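Local coordinates for protein aminoacyltransferase FemA (Staphylococcus aureus, PDB 1LRZ) that adds glycines 2 and 3 of the pentaglycine bridge to the staphylococcal peptidoglycan precursor, taking them from glycyl-tRNA, at residues L116-E121 with Y386-I391; Y157-D162 with Y361-V366. One frame throughout, in Å; residues are numbered along the deposited sequence.

Contact 1 (L116-E121 with Y386-I391)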
ATOM      1  N   LEU A 116      -8.622  12.088   9.804  1.00 14.85           N
ATOM      2  CA  LEU A 116     -10.074  11.939   9.691  1.00 14.76           C
ATOM      3  C   LEU A 116     -10.449  10.479   9.889  1.00 14.77           C
ATOM      4  O   LEU A 116      -9.566   9.620   9.931  1.00 14.17           O
ATOM      5  CB  LEU A 116     -10.549  12.373   8.292  1.00 10.76           C
ATOM      6  CG  LEU A 116     -10.231  13.818   7.861  1.00 17.87           C
ATOM      7  CD1 LEU A 116      -8.880  13.878   7.150  1.00 18.64           C
ATOM      8  CD2 LEU A 116     -11.302  14.311   6.928  1.00 16.01           C
ATOM      9  N   ASN A 117     -11.745  10.197  10.029  1.00 15.69           N
ATOM     10  CA  ASN A 117     -12.189   8.804  10.101  1.00 14.94           C
ATOM     11  C   ASN A 117     -12.699   8.512   8.693  1.00 15.93           C
ATOM     12  O   ASN A 117     -12.739   9.411   7.845  1.00 14.23           O
ATOM     13  CB  ASN A 117     -13.302   8.581  11.146  1.00 19.14           C
ATOM     14  CG  ASN A 117     -14.544   9.448  10.911  1.00 18.10           C
ATOM     15  OD1 ASN A 117     -14.904   9.769   9.779  1.00 19.58           O
ATOM     16  ND2 ASN A 117     -15.220   9.795  12.001  1.00 18.88           N
ATOM     17  N   HIS A 118     -13.089   7.272   8.422  1.00 15.25           N
ATOM     18  CA  HIS A 118     -13.555   6.934   7.084  1.00 15.91           C
ATOM     19  C   HIS A 118     -14.956   7.404   6.735  1.00 20.37           C
ATOM     20  O   HIS A 118     -15.503   6.998   5.710  1.00 21.23           O
ATOM     21  CB  HIS A 118     -13.430   5.433   6.844  1.00 13.07           C
ATOM     22  CG  HIS A 118     -12.010   4.964   6.735  1.00 17.90           C
ATOM     23  ND1 HIS A 118     -11.098   5.119   7.759  1.00 15.74           N
ATOM     24  CD2 HIS A 118     -11.354   4.314   5.741  1.00 17.77           C
ATOM     25  CE1 HIS A 118      -9.945   4.577   7.406  1.00 17.24           C
ATOM     26  NE2 HIS A 118     -10.073   4.080   6.185  1.00 17.67           N
ATOM     27  N   ASP A 119     -15.532   8.252   7.586  1.00 21.24           N
ATOM     28  CA  ASP A 119     -16.852   8.815   7.338  1.00 24.25           C
ATOM     29  C   ASP A 119     -16.636  10.260   6.897  1.00 26.37           C
ATOM     30  O   ASP A 119     -17.590  11.001   6.678  1.00 26.23           O
ATOM     31  CB  ASP A 119     -17.702   8.795   8.610  1.00 29.09           C
ATOM     32  CG  ASP A 119     -18.185   7.395   8.981  1.00 33.57           C
ATOM     33  OD1 ASP A 119     -18.640   7.220  10.126  1.00 42.61           O
ATOM     34  OD2 ASP A 119     -18.129   6.473   8.141  1.00 36.10           O
ATOM     35  N   GLY A 120     -15.373  10.662   6.786  1.00 23.65           N
ATOM     36  CA  GLY A 120     -15.072  12.018   6.361  1.00 22.77           C
ATOM     37  C   GLY A 120     -15.091  13.081   7.448  1.00 23.61           C
ATOM     38  O   GLY A 120     -15.081  14.275   7.146  1.00 23.99           O
ATOM     39  N   GLU A 121     -15.111  12.662   8.709  1.00 21.44           N
ATOM     40  CA  GLU A 121     -15.112  13.609   9.819  1.00 22.03           C
ATOM     41  C   GLU A 121     -13.692  13.854  10.329  1.00 22.79           C
ATOM     42  O   GLU A 121     -12.941  12.905  10.587  1.00 25.95           O
ATOM     43  CB  GLU A 121     -15.972  13.072  10.963  1.00 24.35           C
ATOM     44  CG  GLU A 121     -17.398  12.774  10.544  1.00 30.51           C
ATOM     45  CD  GLU A 121     -18.229  12.181  11.669  1.00 34.44           C
ATOM     46  OE1 GLU A 121     -19.356  12.673  11.884  1.00 39.24           O
ATOM     47  OE2 GLU A 121     -17.762  11.228  12.332  1.00 30.83           O
ATOM     48  N   TYR A 386     -10.735  -2.479   8.639  1.00 14.53           N
ATOM     49  CA  TYR A 386      -9.473  -2.919   9.235  1.00 14.71           C
ATOM     50  C   TYR A 386      -9.044  -2.028  10.403  1.00 16.20           C
ATOM     51  O   TYR A 386      -7.978  -2.229  10.990  1.00 17.76           O
ATOM     52  CB  TYR A 386      -8.360  -2.932   8.173  1.00 14.08           C
ATOM     53  CG  TYR A 386      -8.372  -4.156   7.286  1.00 15.72           C
ATOM     54  CD1 TYR A 386      -7.721  -5.330   7.666  1.00 13.05           C
ATOM     55  CD2 TYR A 386      -9.060  -4.149   6.072  1.00 17.16           C
ATOM     56  CE1 TYR A 386      -7.753  -6.471   6.847  1.00 16.32           C
ATOM     57  CE2 TYR A 386      -9.104  -5.280   5.253  1.00 13.89           C
ATOM     58  CZ  TYR A 386      -8.451  -6.435   5.640  1.00 18.16           C
ATOM     59  OH  TYR A 386      -8.492  -7.550   4.810  1.00 19.00           O
ATOM     60  N   ASN A 387      -9.880  -1.048  10.726  1.00 14.51           N
ATOM     61  CA  ASN A 387      -9.620  -0.096  11.802  1.00 15.89           C
ATOM     62  C   ASN A 387      -8.550   0.913  11.412  1.00 14.83           C
ATOM     63  O   ASN A 387      -7.854   1.432  12.269  1.00 18.13           O
ATOM     64  CB  ASN A 387      -9.176  -0.791  13.106  1.00 14.18           C
ATOM     65  CG  ASN A 387      -9.334   0.114  14.324  1.00 16.12           C
ATOM     66  OD1 ASN A 387      -8.518   0.101  15.243  1.00 22.94           O
ATOM     67  ND2 ASN A 387     -10.396   0.900  14.333  1.00 13.65           N
ATOM     68  N   ALA A 388      -8.409   1.180  10.122  1.00 14.72           N
ATOM     69  CA  ALA A 388      -7.431   2.150   9.663  1.00 13.85           C
ATOM     70  C   ALA A 388      -7.997   3.537   9.939  1.00 15.55           C
ATOM     71  O   ALA A 388      -9.171   3.667  10.289  1.00 13.51           O
ATOM     72  CB  ALA A 388      -7.197   1.981   8.175  1.00 11.66           C
ATOM     73  N   GLU A 389      -7.167   4.572   9.816  1.00 12.08           N
ATOM     74  CA  GLU A 389      -7.660   5.939  10.001  1.00 16.22           C
ATOM     75  C   GLU A 389      -7.288   6.714   8.735  1.00 14.09           C
ATOM     76  O   GLU A 389      -6.478   6.236   7.950  1.00 16.35           O
ATOM     77  CB  GLU A 389      -7.026   6.598  11.240  1.00 19.88           C
ATOM     78  CG  GLU A 389      -5.694   7.248  10.984  1.00 28.75           C
ATOM     79  CD  GLU A 389      -5.077   7.878  12.234  1.00 36.28           C
ATOM     80  OE1 GLU A 389      -5.756   8.691  12.915  1.00 36.41           O
ATOM     81  OE2 GLU A 389      -3.902   7.559  12.519  1.00 33.87           O
ATOM     82  N   ILE A 390      -7.867   7.891   8.514  1.00 13.05           N
ATOM     83  CA  ILE A 390      -7.511   8.651   7.314  1.00 12.69           C
ATOM     84  C   ILE A 390      -6.473   9.741   7.622  1.00 15.97           C
ATOM     85  O   ILE A 390      -6.577  10.450   8.626  1.00 12.92           O
ATOM     86  CB  ILE A 390      -8.731   9.370   6.683  1.00 13.98           C
ATOM     87  CG1 ILE A 390      -9.805   8.352   6.259  1.00 12.28           C
ATOM     88  CG2 ILE A 390      -8.274  10.196   5.473  1.00 14.91           C
ATOM     89  CD1 ILE A 390      -9.338   7.338   5.230  1.00  9.77           C
ATOM     90  N   ILE A 391      -5.464   9.862   6.770  1.00 13.51           N
ATOM     91  CA  ILE A 391      -4.489  10.923   6.955  1.00 16.47           C
ATOM     92  C   ILE A 391      -4.566  11.809   5.714  1.00 16.43           C
ATOM     93  O   ILE A 391      -4.447  11.323   4.587  1.00 15.27           O
ATOM     94  CB  ILE A 391      -3.040  10.402   7.117  1.00 18.43           C
ATOM     95  CG1 ILE A 391      -2.947   9.521   8.370  1.00 17.69           C
ATOM     96  CG2 ILE A 391      -2.056  11.612   7.237  1.00 11.85           C
ATOM     97  CD1 ILE A 391      -1.557   8.907   8.596  1.00 19.55           C
TER
HETATM   98  O   HOH W   1      -8.613   9.436  12.970  1.00 34.74           O
HETATM   99  O   HOH W   2     -11.625   5.626  10.424  1.00 22.41           O
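An antiparallel bridge between L116 and I390 joins the hairpin of strands 112-116 and 122-125 to strand 389-393, at one margin of the mixed sheet of a FemABX-family fold. The pair is hydrogen-bonded in both directions: L116 N donates to I390 O at 2.9 Å, and I390 N returns a bond to L116 O. On the face shared by these two residues, L116 CB meets I390 CB at 3.9 Å. Beyond the bridge the hairpin loop folds its histidine back over the same isoleucine. CD1 of I390 lies 3.5 Å from the centroid of the H118 ring and 11° off its normal, a CH-pi contact over the ring centre. I390 CG1 is anti to its own carbonyl carbon (chi1 -61°) and approaches N117 O. The imidazole is also fixed through its nitrogens: water 2 joins H118 ND1 to A388 O, while H118 NE2 is hydrogen-bonded to S159 OG. Water 1 donates to both L116 O and E389 OE1.

The loop is a type I turn from N117 to G120, organised by the N117 amide. Its OD1 accepts from D119 N (2.7 Å), closing an Asx turn, and from E121 N (3.1 Å); the two donors come from opposite faces of the amide plane. N117 ND2 binds the anti lone pair of E121 OE2 at 2.9 Å.

Helix 377-384 packs on H118 through V380, K383 and K384, and K384 forms a salt bridge with D119; strand 157-162 flanks strand 389-393, where S159 touches both A388 and I390.

Contact 2 (Y157-D162 with Y361-V366)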
ATOM      1  N   TYR A 157      -5.011  11.888   0.191  1.00 15.91           N
ATOM      2  CA  TYR A 157      -5.544  11.133   1.324  1.00 15.82           C
ATOM      3  C   TYR A 157      -5.127   9.666   1.332  1.00 16.57           C
ATOM      4  O   TYR A 157      -5.191   8.994   0.303  1.00 14.41           O
ATOM      5  CB  TYR A 157      -7.075  11.179   1.344  1.00 16.54           C
ATOM      6  CG  TYR A 157      -7.689  12.561   1.382  1.00 16.05           C
ATOM      7  CD1 TYR A 157      -7.751  13.360   0.231  1.00 15.48           C
ATOM      8  CD2 TYR A 157      -8.238  13.061   2.561  1.00 15.93           C
ATOM      9  CE1 TYR A 157      -8.355  14.632   0.262  1.00 13.76           C
ATOM     10  CE2 TYR A 157      -8.840  14.320   2.601  1.00 15.92           C
ATOM     11  CZ  TYR A 157      -8.896  15.096   1.451  1.00 16.65           C
ATOM     12  OH  TYR A 157      -9.514  16.327   1.494  1.00 18.94           O
ATOM     13  N   HIS A 158      -4.713   9.183   2.505  1.00 15.98           N
ATOM     14  CA  HIS A 158      -4.318   7.784   2.692  1.00 13.17           C
ATOM     15  C   HIS A 158      -5.145   7.162   3.819  1.00 14.17           C
ATOM     16  O   HIS A 158      -5.534   7.853   4.758  1.00 13.02           O
ATOM     17  CB  HIS A 158      -2.841   7.661   3.104  1.00 11.95           C
ATOM     18  CG  HIS A 158      -1.862   7.973   2.014  1.00 14.87           C
ATOM     19  ND1 HIS A 158      -0.505   8.067   2.247  1.00 13.00           N
ATOM     20  CD2 HIS A 158      -2.034   8.200   0.689  1.00 13.93           C
ATOM     21  CE1 HIS A 158       0.115   8.342   1.112  1.00 16.18           C
ATOM     22  NE2 HIS A 158      -0.789   8.428   0.150  1.00 13.92           N
ATOM     23  N   SER A 159      -5.408   5.859   3.711  1.00 14.01           N
ATOM     24  CA  SER A 159      -6.112   5.103   4.751  1.00 14.56           C
ATOM     25  C   SER A 159      -4.944   4.341   5.378  1.00 15.56           C
ATOM     26  O   SER A 159      -4.336   3.489   4.725  1.00 15.82           O
ATOM     27  CB  SER A 159      -7.098   4.110   4.145  1.00 13.18           C
ATOM     28  OG  SER A 159      -7.519   3.192   5.144  1.00 16.45           O
ATOM     29  N   VAL A 160      -4.639   4.635   6.637  1.00 13.48           N
ATOM     30  CA  VAL A 160      -3.472   4.050   7.292  1.00 12.94           C
ATOM     31  C   VAL A 160      -3.759   3.300   8.588  1.00 11.65           C
ATOM     32  O   VAL A 160      -4.450   3.809   9.463  1.00 12.15           O
ATOM     33  CB  VAL A 160      -2.452   5.176   7.595  1.00 15.24           C
ATOM     34  CG1 VAL A 160      -1.157   4.590   8.164  1.00 13.76           C
ATOM     35  CG2 VAL A 160      -2.190   5.982   6.318  1.00 12.78           C
ATOM     36  N   LEU A 161      -3.201   2.099   8.696  1.00 11.78           N
ATOM     37  CA  LEU A 161      -3.369   1.247   9.872  1.00 11.58           C
ATOM     38  C   LEU A 161      -2.102   1.279  10.719  1.00 13.25           C
ATOM     39  O   LEU A 161      -1.025   0.861  10.276  1.00 15.24           O
ATOM     40  CB  LEU A 161      -3.651  -0.192   9.441  1.00 13.87           C
ATOM     41  CG  LEU A 161      -3.833  -1.248  10.543  1.00 14.70           C
ATOM     42  CD1 LEU A 161      -5.033  -0.878  11.426  1.00 14.12           C
ATOM     43  CD2 LEU A 161      -4.056  -2.611   9.885  1.00 15.29           C
ATOM     44  N   ASP A 162      -2.234   1.773  11.947  1.00 15.38           N
ATOM     45  CA  ASP A 162      -1.099   1.871  12.853  1.00 17.68           C
ATOM     46  C   ASP A 162      -0.838   0.530  13.524  1.00 17.62           C
ATOM     47  O   ASP A 162      -1.733  -0.055  14.146  1.00 18.06           O
ATOM     48  CB  ASP A 162      -1.362   2.956  13.898  1.00 19.66           C
ATOM     49  CG  ASP A 162      -0.223   3.088  14.899  1.00 25.88           C
ATOM     50  OD1 ASP A 162       0.892   2.585  14.621  1.00 25.31           O
ATOM     51  OD2 ASP A 162      -0.445   3.709  15.958  1.00 28.03           O
ATOM     52  N   TYR A 361       1.036   0.353   8.254  1.00 13.26           N
ATOM     53  CA  TYR A 361       0.516  -0.371   7.107  1.00 14.76           C
ATOM     54  C   TYR A 361      -0.395   0.608   6.368  1.00 14.67           C
ATOM     55  O   TYR A 361      -1.464   0.979   6.855  1.00 13.21           O
ATOM     56  CB  TYR A 361      -0.266  -1.599   7.571  1.00 14.34           C
ATOM     57  CG  TYR A 361      -0.675  -2.515   6.443  1.00 15.80           C
ATOM     58  CD1 TYR A 361       0.216  -3.455   5.920  1.00 14.61           C
ATOM     59  CD2 TYR A 361      -1.954  -2.439   5.892  1.00 15.00           C
ATOM     60  CE1 TYR A 361      -0.161  -4.297   4.877  1.00 14.19           C
ATOM     61  CE2 TYR A 361      -2.343  -3.271   4.848  1.00 15.03           C
ATOM     62  CZ  TYR A 361      -1.443  -4.198   4.347  1.00 17.92           C
ATOM     63  OH  TYR A 361      -1.841  -5.012   3.317  1.00 18.20           O
ATOM     64  N   ASN A 362       0.044   1.020   5.189  1.00 13.52           N
ATOM     65  CA  ASN A 362      -0.663   2.009   4.396  1.00 13.37           C
ATOM     66  C   ASN A 362      -1.555   1.421   3.296  1.00 14.00           C
ATOM     67  O   ASN A 362      -1.043   0.955   2.279  1.00 13.06           O
ATOM     68  CB  ASN A 362       0.383   2.941   3.773  1.00 13.60           C
ATOM     69  CG  ASN A 362      -0.171   4.305   3.438  1.00 16.95           C
ATOM     70  OD1 ASN A 362      -1.365   4.451   3.201  1.00 15.18           O
ATOM     71  ND2 ASN A 362       0.706   5.316   3.399  1.00  9.80           N
ATOM     72  N   PHE A 363      -2.877   1.451   3.498  1.00 13.68           N
ATOM     73  CA  PHE A 363      -3.819   0.954   2.490  1.00 15.10           C
ATOM     74  C   PHE A 363      -3.799   1.935   1.317  1.00 15.33           C
ATOM     75  O   PHE A 363      -4.419   1.718   0.274  1.00 13.95           O
ATOM     76  CB  PHE A 363      -5.242   0.846   3.062  1.00  9.69           C
ATOM     77  CG  PHE A 363      -5.450  -0.359   3.934  1.00 15.97           C
ATOM     78  CD1 PHE A 363      -5.433  -0.248   5.325  1.00 12.37           C
ATOM     79  CD2 PHE A 363      -5.653  -1.619   3.361  1.00 15.56           C
ATOM     80  CE1 PHE A 363      -5.613  -1.380   6.137  1.00 16.03           C
ATOM     81  CE2 PHE A 363      -5.836  -2.760   4.170  1.00 18.30           C
ATOM     82  CZ  PHE A 363      -5.817  -2.640   5.555  1.00 12.85           C
ATOM     83  N   TYR A 364      -3.070   3.023   1.529  1.00 15.59           N
ATOM     84  CA  TYR A 364      -2.873   4.078   0.546  1.00 15.67           C
ATOM     85  C   TYR A 364      -4.087   4.923   0.123  1.00 17.07           C
ATOM     86  O   TYR A 364      -4.987   5.188   0.917  1.00 16.07           O
ATOM     87  CB  TYR A 364      -2.145   3.516  -0.694  1.00 15.90           C
ATOM     88  CG  TYR A 364      -1.060   4.443  -1.231  1.00 19.67           C
ATOM     89  CD1 TYR A 364      -0.109   5.009  -0.365  1.00 19.88           C
ATOM     90  CD2 TYR A 364      -0.972   4.749  -2.590  1.00 20.15           C
ATOM     91  CE1 TYR A 364       0.891   5.847  -0.835  1.00 19.24           C
ATOM     92  CE2 TYR A 364       0.036   5.601  -3.077  1.00 19.27           C
ATOM     93  CZ  TYR A 364       0.960   6.142  -2.191  1.00 21.90           C
ATOM     94  OH  TYR A 364       1.960   6.975  -2.644  1.00 20.51           O
ATOM     95  N   GLY A 365      -4.091   5.338  -1.138  1.00 16.23           N
ATOM     96  CA  GLY A 365      -5.101   6.245  -1.648  1.00 18.11           C
ATOM     97  C   GLY A 365      -6.605   6.086  -1.550  1.00 17.16           C
ATOM     98  O   GLY A 365      -7.142   5.020  -1.831  1.00 20.09           O
ATOM     99  N   VAL A 366      -7.275   7.156  -1.116  1.00 15.82           N
ATOM    100  CA  VAL A 366      -8.742   7.201  -1.098  1.00 16.72           C
ATOM    101  C   VAL A 366      -9.052   8.581  -1.687  1.00 19.12           C
ATOM    102  O   VAL A 366      -8.249   9.516  -1.545  1.00 17.02           O
ATOM    103  CB  VAL A 366      -9.374   7.039   0.328  1.00 18.17           C
ATOM    104  CG1 VAL A 366      -8.947   5.695   0.935  1.00 14.97           C
ATOM    105  CG2 VAL A 366      -8.990   8.200   1.229  1.00 15.12           C
TER
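L161 and Y361 open a central antiparallel strand pair of the mixed sheet, strands 157-162 and 360-365, whose segment axes approach to 4.4 Å with directions 167° apart. Backbone bonds carry the pairing. L161 N donates to Y361 O at 2.8 Å and Y361 N to L161 O; farther along, F363 N reaches S159 O, S159 N reaches Y364 O, and V366 N reaches Y157 O at 3.1 Å. A classic beta bulge interrupts this ladder, with F363 and Y364 both opposite S159.

Apolar packing falls in two places. On the face of S159, L161 CB lies 4.0 Å from F363 CE1 and also touches Y361 CB. At the far end, V366 CG2 occupies the position between its backbone N and carbonyl carbon and meets Y157 CB at 3.5 Å.

Polar side chains reach beyond the pair: Y361 OH bonds to Q346 of helix 341-355, N362 ND2 to E324, and Y364 OH to H22 NE2.

One aromatic contact crosses the pair. H158 shares the face of V160 and N362; Y364, in the bulge, sets out from the other face, but its ring comes back to the imidazole. The ring centroids are 4.3 Å apart and the planes inclined at 31°. Y364 CD1 stands over the imidazole, offset toward the rim; the closest approach of the two rings is H158 NE2 to Y364 CE1, 3.2 Å.

How the contacts relate
Contacts 1 and 2 are successive steps across one sheet, because strand 389-393 of contact 1 neighbours strand 157-162 of contact 2; their centres lie 9 Å apart. The joint is backbone pairing, with E389 O to V160 N and I391 N to H158 O, each 2.8 Å and probably a hydrogen bond. Y386 O also packs on L161 CD1. Contact 2 is buried, its centre about 7 Å from the centre of the chain, against about 16 Å for contact 1, and has a longer backbone ladder with aromatic packing. Contact 1, partly buried, has a single bridge supplemented by waters and a polar turn. In sequence, contact 2 is nested within the loop that contact 1 closes.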